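Local coordinates for periplasmic binding protein/LacI transcriptional regulator (Brachyspira murdochii, PDB 4KQC) that probably binds a carbohydrate as the solute-binding component of an ABC transporter, with the two-lobed fold of periplasmic binding proteins, at residues L211-E214 against A215-R218; S252-P255 against Q256-I260; T270-P273 against Y274-G277; P186-N190 against E191-A195. All coordinates share one frame; numbering follows the deposited sequence.

Contact 1 (L211-E214 against A215-R218); sequences LSNE and AMAR
N213 OD1 accepts a nearly straight hydrogen bond from M216 N at 3.0 Å and also lies 3.2 Å from A215 N. N213 is thus the N-cap of helix 214-223, which follows strand 208-211 in the Rossmann-like lobe of this type I periplasmic binding fold. With CG held between the backbone N and the carbonyl carbon (chi1 79°), the amide turns forward over the first turn of the helix, although the M216 donor stands 23° out of the carbonyl plane. The N213 backbone oxygen meanwhile takes A217 N, and E214 O takes R218 N, the ordinary helical bonds of this turn. The other end of the amide, ND2, is bound by Q189 OE1, so both polar atoms of the side chain are engaged and the rotation of the group is fixed. A leucine here would probably leave M216 N without its cap and Q189 OE1 without its donor. E214 runs outward as an extended chain: OE1 bonds to the hydroxyl of Y318, while OE2 makes a long salt bridge of 3.9 Å to R218 NH1, the carboxylate and guanidinium planes standing 79° apart. A215 CA lies 3.7 Å above one face of the R218 guanidinium, off toward its rim. On the buried side L211, at the end of strand 208-211, packs on the helix, its CB against M216 CB. The CG of selenomethionine M216, set beside its backbone N, lies 3.3 Å from N213 OD1, while L211 CD1 reaches A217 CB at 4.0 Å.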
loop_
_atom_site.group_PDB
_atom_site.type_symbol
_atom_site.label_atom_id
_atom_site.label_comp_id
_atom_site.label_asym_id
_atom_site.label_seq_id
_atom_site.Cartn_x
_atom_site.Cartn_y
_atom_site.Cartn_z
ATOM N N LEU A 211 1.375 -7.582 -7.712
ATOM C CA LEU A 211 2.399 -7.103 -6.803
ATOM C C LEU A 211 1.802 -6.158 -5.765
ATOM O O LEU A 211 1.372 -5.080 -6.129
ATOM C CB LEU A 211 3.460 -6.395 -7.669
ATOM C CG LEU A 211 4.078 -7.164 -8.841
ATOM C CD1 LEU A 211 4.819 -6.211 -9.761
ATOM C CD2 LEU A 211 4.942 -8.276 -8.296
ATOM N N SER A 212 1.625 -6.608 -4.521
ATOM C CA SER A 212 0.894 -5.855 -3.491
ATOM C C SER A 212 1.584 -4.620 -2.941
ATOM O O SER A 212 0.927 -3.862 -2.233
ATOM C CB SER A 212 0.381 -6.766 -2.368
ATOM O OG SER A 212 1.439 -7.272 -1.594
ATOM N N ASN A 213 2.873 -4.414 -3.223
ATOM C CA ASN A 213 3.531 -3.206 -2.787
ATOM C C ASN A 213 4.786 -2.947 -3.597
ATOM O O ASN A 213 5.133 -3.718 -4.486
ATOM C CB ASN A 213 3.749 -3.113 -1.257
ATOM C CG ASN A 213 4.904 -3.912 -0.780
ATOM O OD1 ASN A 213 5.438 -4.703 -1.508
ATOM N ND2 ASN A 213 5.256 -3.756 0.502
ATOM N N GLU A 214 5.431 -1.822 -3.318
ATOM C CA GLU A 214 6.650 -1.472 -4.021
ATOM C C GLU A 214 7.802 -2.490 -3.857
ATOM O O GLU A 214 8.542 -2.789 -4.788
ATOM C CB GLU A 214 7.092 -0.079 -3.514
ATOM C CG GLU A 214 8.291 0.430 -4.210
ATOM C CD GLU A 214 8.759 1.792 -3.588
ATOM O OE1 GLU A 214 8.096 2.373 -2.694
ATOM O OE2 GLU A 214 9.832 2.219 -4.017
ATOM N N ALA A 215 7.940 -3.072 -2.665
ATOM C CA ALA A 215 8.977 -4.046 -2.419
ATOM C C ALA A 215 8.726 -5.259 -3.290
ATOM O O ALA A 215 9.645 -5.810 -3.838
ATOM C CB ALA A 215 8.971 -4.455 -0.965
HETATM N N MSE A 216 7.471 -5.697 -3.404
HETATM C CA MSE A 216 7.161 -6.780 -4.327
HETATM C C MSE A 216 7.568 -6.463 -5.737
HETATM O O MSE A 216 8.110 -7.338 -6.437
HETATM C CB MSE A 216 5.686 -7.175 -4.290
HETATM C CG MSE A 216 5.022 -7.580 -2.988
HETATM SE SE MSE A 216 5.917 -9.069 -2.076
HETATM C CE MSE A 216 6.975 -8.051 -0.757
ATOM N N ALA A 217 7.260 -5.249 -6.195
ATOM C CA ALA A 217 7.634 -4.834 -7.558
ATOM C C ALA A 217 9.149 -4.839 -7.744
ATOM O O ALA A 217 9.645 -5.358 -8.744
ATOM C CB ALA A 217 7.065 -3.488 -7.860
ATOM N N ARG A 218 9.892 -4.330 -6.768
ATOM C CA ARG A 218 11.378 -4.395 -6.883
ATOM C C ARG A 218 11.889 -5.815 -7.008
ATOM O O ARG A 218 12.739 -6.074 -7.820
ATOM C CB ARG A 218 12.083 -3.712 -5.702
ATOM C CG ARG A 218 12.135 -2.210 -5.702
ATOM C CD ARG A 218 13.324 -1.737 -4.812
ATOM N NE ARG A 218 13.283 -2.296 -3.457
ATOM C CZ ARG A 218 12.418 -1.943 -2.493
ATOM N NH1 ARG A 218 11.497 -0.989 -2.671
ATOM N NH2 ARG A 218 12.493 -2.529 -1.305
#

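Contact 2 (S252-P255 against Q256-I260); sequences SGKP and QLDAI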
loop_
_atom_site.group_PDB
_atom_site.type_symbol
_atom_site.label_atom_id
_atom_site.label_comp_id
_atom_site.label_asym_id
_atom_site.label_seq_id
_atom_site.Cartn_x
_atom_site.Cartn_y
_atom_site.Cartn_z
ATOM N N SER A 252 4.250 3.270 -6.015
ATOM C CA SER A 252 5.080 3.715 -7.153
ATOM C C SER A 252 6.553 3.532 -6.820
ATOM O O SER A 252 6.941 2.376 -6.692
ATOM C CB SER A 252 4.675 5.119 -7.677
ATOM O OG SER A 252 4.759 6.119 -6.703
ATOM N N GLY A 253 7.343 4.599 -6.721
ATOM C CA GLY A 253 8.782 4.457 -6.705
ATOM C C GLY A 253 9.382 4.339 -8.073
ATOM O O GLY A 253 8.734 3.785 -8.989
ATOM N N LYS A 254 10.612 4.826 -8.255
ATOM C CA LYS A 254 11.184 4.867 -9.595
ATOM C C LYS A 254 11.243 3.540 -10.330
ATOM O O LYS A 254 10.926 3.481 -11.498
ATOM C CB LYS A 254 12.577 5.496 -9.577
ATOM C CG LYS A 254 13.290 5.574 -10.912
ATOM C CD LYS A 254 13.261 6.951 -11.520
ATOM C CE LYS A 254 14.022 6.989 -12.845
ATOM N NZ LYS A 254 13.104 7.413 -13.940
ATOM N N PRO A 255 11.707 2.448 -9.653
ATOM C CA PRO A 255 11.776 1.203 -10.466
ATOM C C PRO A 255 10.425 0.779 -11.046
ATOM O O PRO A 255 10.358 0.361 -12.197
ATOM C CB PRO A 255 12.299 0.152 -9.490
ATOM C CG PRO A 255 12.894 0.910 -8.369
ATOM C CD PRO A 255 12.173 2.238 -8.286
ATOM N N GLN A 256 9.388 0.872 -10.229
ATOM C CA GLN A 256 8.044 0.573 -10.678
ATOM C C GLN A 256 7.575 1.502 -11.795
ATOM O O GLN A 256 6.875 1.050 -12.715
ATOM C CB GLN A 256 7.059 0.570 -9.483
ATOM C CG GLN A 256 5.667 0.101 -9.845
ATOM C CD GLN A 256 4.790 -0.344 -8.666
ATOM O OE1 GLN A 256 3.780 -1.048 -8.863
ATOM N NE2 GLN A 256 5.149 0.061 -7.426
ATOM N N LEU A 257 7.831 2.802 -11.659
ATOM C CA LEU A 257 7.401 3.771 -12.682
ATOM C C LEU A 257 8.090 3.460 -13.975
ATOM O O LEU A 257 7.495 3.440 -15.048
ATOM C CB LEU A 257 7.751 5.192 -12.230
ATOM C CG LEU A 257 6.968 5.709 -11.010
ATOM C CD1 LEU A 257 7.418 7.085 -10.553
ATOM C CD2 LEU A 257 5.518 5.727 -11.396
ATOM N N ASP A 258 9.402 3.228 -13.928
ATOM C CA ASP A 258 10.114 2.893 -15.164
ATOM C C ASP A 258 9.582 1.588 -15.786
ATOM O O ASP A 258 9.497 1.495 -17.022
ATOM C CB ASP A 258 11.595 2.714 -14.846
ATOM C CG ASP A 258 12.291 4.026 -14.575
ATOM O OD1 ASP A 258 11.700 5.102 -14.867
ATOM O OD2 ASP A 258 13.446 3.954 -14.078
ATOM N N ALA A 259 9.273 0.585 -14.942
ATOM C CA ALA A 259 8.713 -0.690 -15.459
ATOM C C ALA A 259 7.389 -0.454 -16.162
ATOM O O ALA A 259 7.062 -1.142 -17.122
ATOM C CB ALA A 259 8.545 -1.710 -14.375
ATOM N N ILE A 260 6.566 0.431 -15.614
ATOM C CA ILE A 260 5.280 0.806 -16.323
ATOM C C ILE A 260 5.600 1.531 -17.643
ATOM O O ILE A 260 5.061 1.186 -18.654
ATOM C CB ILE A 260 4.349 1.629 -15.429
ATOM C CG1 ILE A 260 3.812 0.702 -14.337
ATOM C CG2 ILE A 260 3.186 2.255 -16.244
ATOM C CD1 ILE A 260 3.196 1.413 -13.196
HETATM O O HOH W 1 9.441 1.089 -7.271
#
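K254 sends CG opposite the backbone N (chi1 179°) and then bends at chi2 and chi4, while D258 carries its carboxylate back along the helix with chi1 -73°. In one of the two deposited K254 conformers these torsions bring K254 NZ to D258 OD1 at 2.9 Å, on the syn lone pair, so this i to i+4 salt bridge is probably not always made. D258 N is also bound to K254 O, a backbone link that the side chains join in this conformer. The turn starts the helix of the beta-alpha-beta unit formed by strand 246-250, helix 254-261 and strand 267-270. An alanine in place of D258 is likely to leave the K254 ammonium without this partner. The S252 carbonyl, before the G253 N-cap, receives Q256 NE2 at 3.0 Å on an in-plane lone pair. Water 1 donates to the same oxygen and accepts from Q256 N, linking the two. The Q256 amide is further tied to S268 through OE1 and to F250 O through NE2. The lysine and the helix start would tend to stabilise the D258 carboxylate as an anion, but a nitrate about 3 Å from this side chain leaves its charge state unsettled.

Contact 3 (T270-P273 against Y274-G277); sequences TQDP and YSIG
The carboxylate of D272 has S275 CB over one side of it, at 3.5 Å from both CG and OD2 and 3.6 Å from OD1. CG of D272 points away from the backbone N (chi1 -175°), which carries OD1 forward to the start of helix 273-288. D272 is the N-cap there, although its capping bond from S275 N to OD1 is weak at 3.4 Å. Water 2 adds an indirect link: it donates to D272 OD1 at 2.8 Å and accepts from Y274 N at 2.9 Å, so two first-turn amides lead to one oxygen, one of them through solvent. The first backbone bonds of the helix follow, I276 N to D272 O and G277 N to P273 O. P273 occupies the first helical position, where its lack of an N-H costs no helical bond. The amide of Q271 meets I276 at its oxygen, OE1 lying 3.7 Å from the CD1 methyl; that oxygen is bonded to T111 OG1, and NE2 to D251 OD1. Strand 267-270, which belongs to the mixed sheet, here gives way to a helix whose start packs on helix 18-33: P273 lies against F18 and V22, and Y274 reaches A28. I276 touches T298, in the loop after strand 296-297, the outermost strand of the parallel sheet, consistent with an interlobe crossover of type I binding proteins.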
loop_
_atom_site.group_PDB
_atom_site.type_symbol
_atom_site.label_atom_id
_atom_site.label_comp_id
_atom_site.label_asym_id
_atom_site.label_seq_id
_atom_site.Cartn_x
_atom_site.Cartn_y
_atom_site.Cartn_z
ATOM N N THR A 270 -2.294 3.811 -7.182
ATOM C CA THR A 270 -1.543 4.741 -6.308
ATOM C C THR A 270 -2.450 5.259 -5.236
ATOM O O THR A 270 -3.647 5.456 -5.418
ATOM C CB THR A 270 -0.922 5.947 -7.059
ATOM O OG1 THR A 270 -0.176 6.775 -6.168
ATOM C CG2 THR A 270 -1.943 6.806 -7.789
ATOM N N GLN A 271 -1.867 5.490 -4.089
ATOM C CA GLN A 271 -2.549 6.206 -3.029
ATOM C C GLN A 271 -2.465 7.719 -3.234
ATOM O O GLN A 271 -1.961 8.174 -4.224
ATOM C CB GLN A 271 -1.957 5.829 -1.672
ATOM C CG GLN A 271 -1.798 4.331 -1.350
ATOM C CD GLN A 271 -1.196 4.125 0.021
ATOM O OE1 GLN A 271 -1.846 4.470 1.039
ATOM N NE2 GLN A 271 -0.002 3.626 0.098
ATOM N N ASP A 272 -2.998 8.498 -2.285
ATOM C CA ASP A 272 -2.981 9.995 -2.360
ATOM C C ASP A 272 -2.270 10.495 -1.088
ATOM O O ASP A 272 -2.933 10.848 -0.088
ATOM C CB ASP A 272 -4.397 10.528 -2.440
ATOM C CG ASP A 272 -4.468 12.048 -2.644
ATOM O OD1 ASP A 272 -3.474 12.809 -2.537
ATOM O OD2 ASP A 272 -5.583 12.574 -2.983
ATOM N N PRO A 273 -0.926 10.424 -1.090
ATOM C CA PRO A 273 -0.170 10.749 0.135
ATOM C C PRO A 273 -0.420 12.152 0.671
ATOM O O PRO A 273 -0.560 12.334 1.899
ATOM C CB PRO A 273 1.284 10.547 -0.287
ATOM C CG PRO A 273 1.286 10.584 -1.792
ATOM C CD PRO A 273 -0.026 9.971 -2.175
ATOM N N TYR A 274 -0.563 13.154 -0.199
ATOM C CA TYR A 274 -0.852 14.470 0.305
ATOM C C TYR A 274 -2.131 14.529 1.136
ATOM O O TYR A 274 -2.187 15.128 2.212
ATOM C CB TYR A 274 -0.935 15.454 -0.835
ATOM C CG TYR A 274 -1.087 16.870 -0.404
ATOM C CD1 TYR A 274 -2.354 17.391 -0.106
ATOM C CD2 TYR A 274 0.007 17.733 -0.408
ATOM C CE1 TYR A 274 -2.491 18.752 0.231
ATOM C CE2 TYR A 274 -0.129 19.081 -0.097
ATOM C CZ TYR A 274 -1.390 19.575 0.227
ATOM O OH TYR A 274 -1.614 20.923 0.576
ATOM N N SER A 275 -3.181 13.921 0.619
ATOM C CA SER A 275 -4.442 13.844 1.327
ATOM C C SER A 275 -4.368 13.068 2.612
ATOM O O SER A 275 -5.013 13.432 3.585
ATOM C CB SER A 275 -5.516 13.227 0.437
ATOM O OG SER A 275 -6.792 13.401 1.040
ATOM N N ILE A 276 -3.582 11.994 2.615
ATOM C CA ILE A 276 -3.359 11.231 3.845
ATOM C C ILE A 276 -2.802 12.156 4.894
ATOM O O ILE A 276 -3.286 12.205 6.009
ATOM C CB ILE A 276 -2.475 10.039 3.584
ATOM C CG1 ILE A 276 -3.233 9.001 2.741
ATOM C CG2 ILE A 276 -1.985 9.425 4.855
ATOM C CD1 ILE A 276 -2.373 7.912 2.140
ATOM N N GLY A 277 -1.800 12.909 4.566
ATOM C CA GLY A 277 -1.229 13.813 5.563
ATOM C C GLY A 277 -2.140 14.960 5.934
ATOM O O GLY A 277 -2.273 15.312 7.097
HETATM O O HOH W 2 -0.702 12.908 -3.089
#

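Contact 4 (P186-N190 against E191-A195); sequences PTTQN and EADIA. With NO3 (nitrate ion), chain D.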
loop_
_atom_site.group_PDB
_atom_site.type_symbol
_atom_site.label_atom_id
_atom_site.label_comp_id
_atom_site.label_asym_id
_atom_site.label_seq_id
_atom_site.Cartn_x
_atom_site.Cartn_y
_atom_site.Cartn_z
ATOM N N PRO A 186 6.326 -13.769 0.665
ATOM C CA PRO A 186 7.741 -14.061 0.840
ATOM C C PRO A 186 8.124 -14.023 2.311
ATOM O O PRO A 186 7.509 -13.319 3.112
ATOM C CB PRO A 186 8.448 -12.976 0.032
ATOM C CG PRO A 186 7.406 -12.525 -0.949
ATOM C CD PRO A 186 6.113 -12.560 -0.115
ATOM N N THR A 187 9.198 -14.719 2.672
ATOM C CA THR A 187 9.532 -14.871 4.098
ATOM C C THR A 187 9.944 -13.548 4.726
ATOM O O THR A 187 9.747 -13.333 5.915
ATOM C CB THR A 187 10.553 -16.005 4.327
ATOM O OG1 THR A 187 10.685 -16.259 5.751
ATOM C CG2 THR A 187 11.907 -15.689 3.685
ATOM N N THR A 188 10.481 -12.646 3.904
ATOM C CA THR A 188 10.650 -11.233 4.280
ATOM C C THR A 188 10.391 -10.362 3.065
ATOM O O THR A 188 10.232 -10.880 1.930
ATOM C CB THR A 188 12.108 -10.887 4.770
ATOM O OG1 THR A 188 13.032 -10.925 3.658
ATOM C CG2 THR A 188 12.616 -11.784 5.886
ATOM N N GLN A 189 10.428 -9.045 3.243
ATOM C CA GLN A 189 10.301 -8.126 2.101
ATOM C C GLN A 189 11.668 -7.753 1.518
ATOM O O GLN A 189 11.770 -6.775 0.811
ATOM C CB GLN A 189 9.529 -6.885 2.535
ATOM C CG GLN A 189 8.034 -7.186 2.884
ATOM C CD GLN A 189 7.252 -5.923 3.063
ATOM O OE1 GLN A 189 7.140 -5.118 2.115
ATOM N NE2 GLN A 189 6.769 -5.680 4.282
ATOM N N ASN A 190 12.701 -8.526 1.862
ATOM C CA ASN A 190 14.029 -8.295 1.290
ATOM C C ASN A 190 14.117 -8.880 -0.109
ATOM O O ASN A 190 13.363 -9.754 -0.527
ATOM C CB ASN A 190 15.115 -8.830 2.209
ATOM C CG ASN A 190 15.052 -8.181 3.583
ATOM O OD1 ASN A 190 14.859 -6.990 3.673
ATOM N ND2 ASN A 190 15.215 -8.949 4.637
ATOM N N GLU A 191 15.109 -8.372 -0.831
ATOM C CA GLU A 191 15.303 -8.662 -2.273
ATOM C C GLU A 191 15.391 -10.110 -2.664
ATOM O O GLU A 191 14.669 -10.552 -3.591
ATOM C CB GLU A 191 16.602 -7.942 -2.697
ATOM C CG GLU A 191 17.128 -8.222 -4.088
ATOM C CD GLU A 191 18.436 -7.496 -4.337
ATOM O OE1 GLU A 191 19.538 -7.972 -3.939
ATOM O OE2 GLU A 191 18.326 -6.417 -4.923
ATOM N N ALA A 192 16.250 -10.875 -2.002
ATOM C CA ALA A 192 16.401 -12.252 -2.390
ATOM C C ALA A 192 15.141 -13.016 -2.096
ATOM O O ALA A 192 14.797 -13.892 -2.844
ATOM C CB ALA A 192 17.561 -12.932 -1.685
ATOM N N ASP A 193 14.475 -12.721 -0.978
ATOM C CA ASP A 193 13.337 -13.523 -0.611
ATOM C C ASP A 193 12.205 -13.352 -1.638
ATOM O O ASP A 193 11.579 -14.303 -2.017
ATOM C CB ASP A 193 12.912 -13.191 0.828
ATOM C CG ASP A 193 13.930 -13.750 1.896
ATOM O OD1 ASP A 193 14.540 -14.831 1.631
ATOM O OD2 ASP A 193 14.063 -13.182 3.038
ATOM N N ILE A 194 12.038 -12.131 -2.127
ATOM C CA ILE A 194 10.996 -11.847 -3.098
ATOM C C ILE A 194 11.424 -12.412 -4.458
ATOM O O ILE A 194 10.657 -13.102 -5.106
ATOM C CB ILE A 194 10.727 -10.364 -3.206
ATOM C CG1 ILE A 194 10.248 -9.771 -1.877
ATOM C CG2 ILE A 194 9.672 -10.169 -4.270
ATOM C CD1 ILE A 194 10.353 -8.270 -1.860
ATOM N N ALA A 195 12.677 -12.168 -4.863
ATOM C CA ALA A 195 13.152 -12.695 -6.135
ATOM C C ALA A 195 13.074 -14.212 -6.201
ATOM O O ALA A 195 12.773 -14.817 -7.215
ATOM C CB ALA A 195 14.553 -12.191 -6.431
HETATM N N NO3 D . 17.476 -11.003 1.457
HETATM O O1 NO3 D . 17.771 -10.140 0.649
HETATM O O2 NO3 D . 18.302 -11.205 2.556
HETATM O O3 NO3 D . 16.320 -11.771 1.287
HETATM O O HOH W 3 10.372 -16.412 0.478
HETATM O O HOH W 4 16.209 -12.029 4.319
#
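I194 N bonds to N190 O at 3.2 Å, the first turn of helix 191-199, with N190 at the N-cap position but making no capping bond through its side chain. The acid D193 is gripped instead by T188, whose OG1 donates to OD2 at 2.6 Å on the anti lone pair. This hydroxyl sits between the backbone N and the carbonyl carbon (chi1 71°), and there it also accepts from N190 N at 3.0 Å, an ST turn. One hydroxyl therefore fixes both the approach to the helix and the carboxylate three residues into it. T187 crosses D193 at an angle, its CG2 methyl 3.3 Å from D193 CG. Water 4 adds a further contact to D193 OD2 and accepts from N190 ND2. A nitrate ion, probably from the crystallisation liquor, sits at the N-terminal end of the helix: A192 N donates to its O1 at 3.1 Å, and D193 N weakly to its O3. Amides at a helix start commonly attract an anion in this way. Behind the turn, I194 CG1 meets P186 CG at 4.1 Å, an apolar contact, while I194 CD1 lies 3.4 Å from Q189 O. These two side chains, P186 and I194, both rest on M216 of helix 214-223, so the turn joins edge strand 179-184 to the layer of helices beside the mixed sheet.

In the fold
All four contacts are helix starts, each following a strand of the mixed sheet. Contacts 1 and 2 begin consecutive helices and touch, A217 CB against the Q256 amide and E214 CG against S252 O. Contact 1 also touches contact 4, through the Q189 amide and through I194 CD1, which meets M216 CE. Contact 3, about 26 Å centre to centre from contact 4 and on the other side of the chain's centre, runs toward the second lobe. The helix starts are served differently: an asparagine cap in the more central contact 1, a water bridging backbone atoms in buried contact 2, a weak aspartate cap with water in contact 3, and in more exposed contact 4 no side-chain cap but a nitrate on first-turn amides.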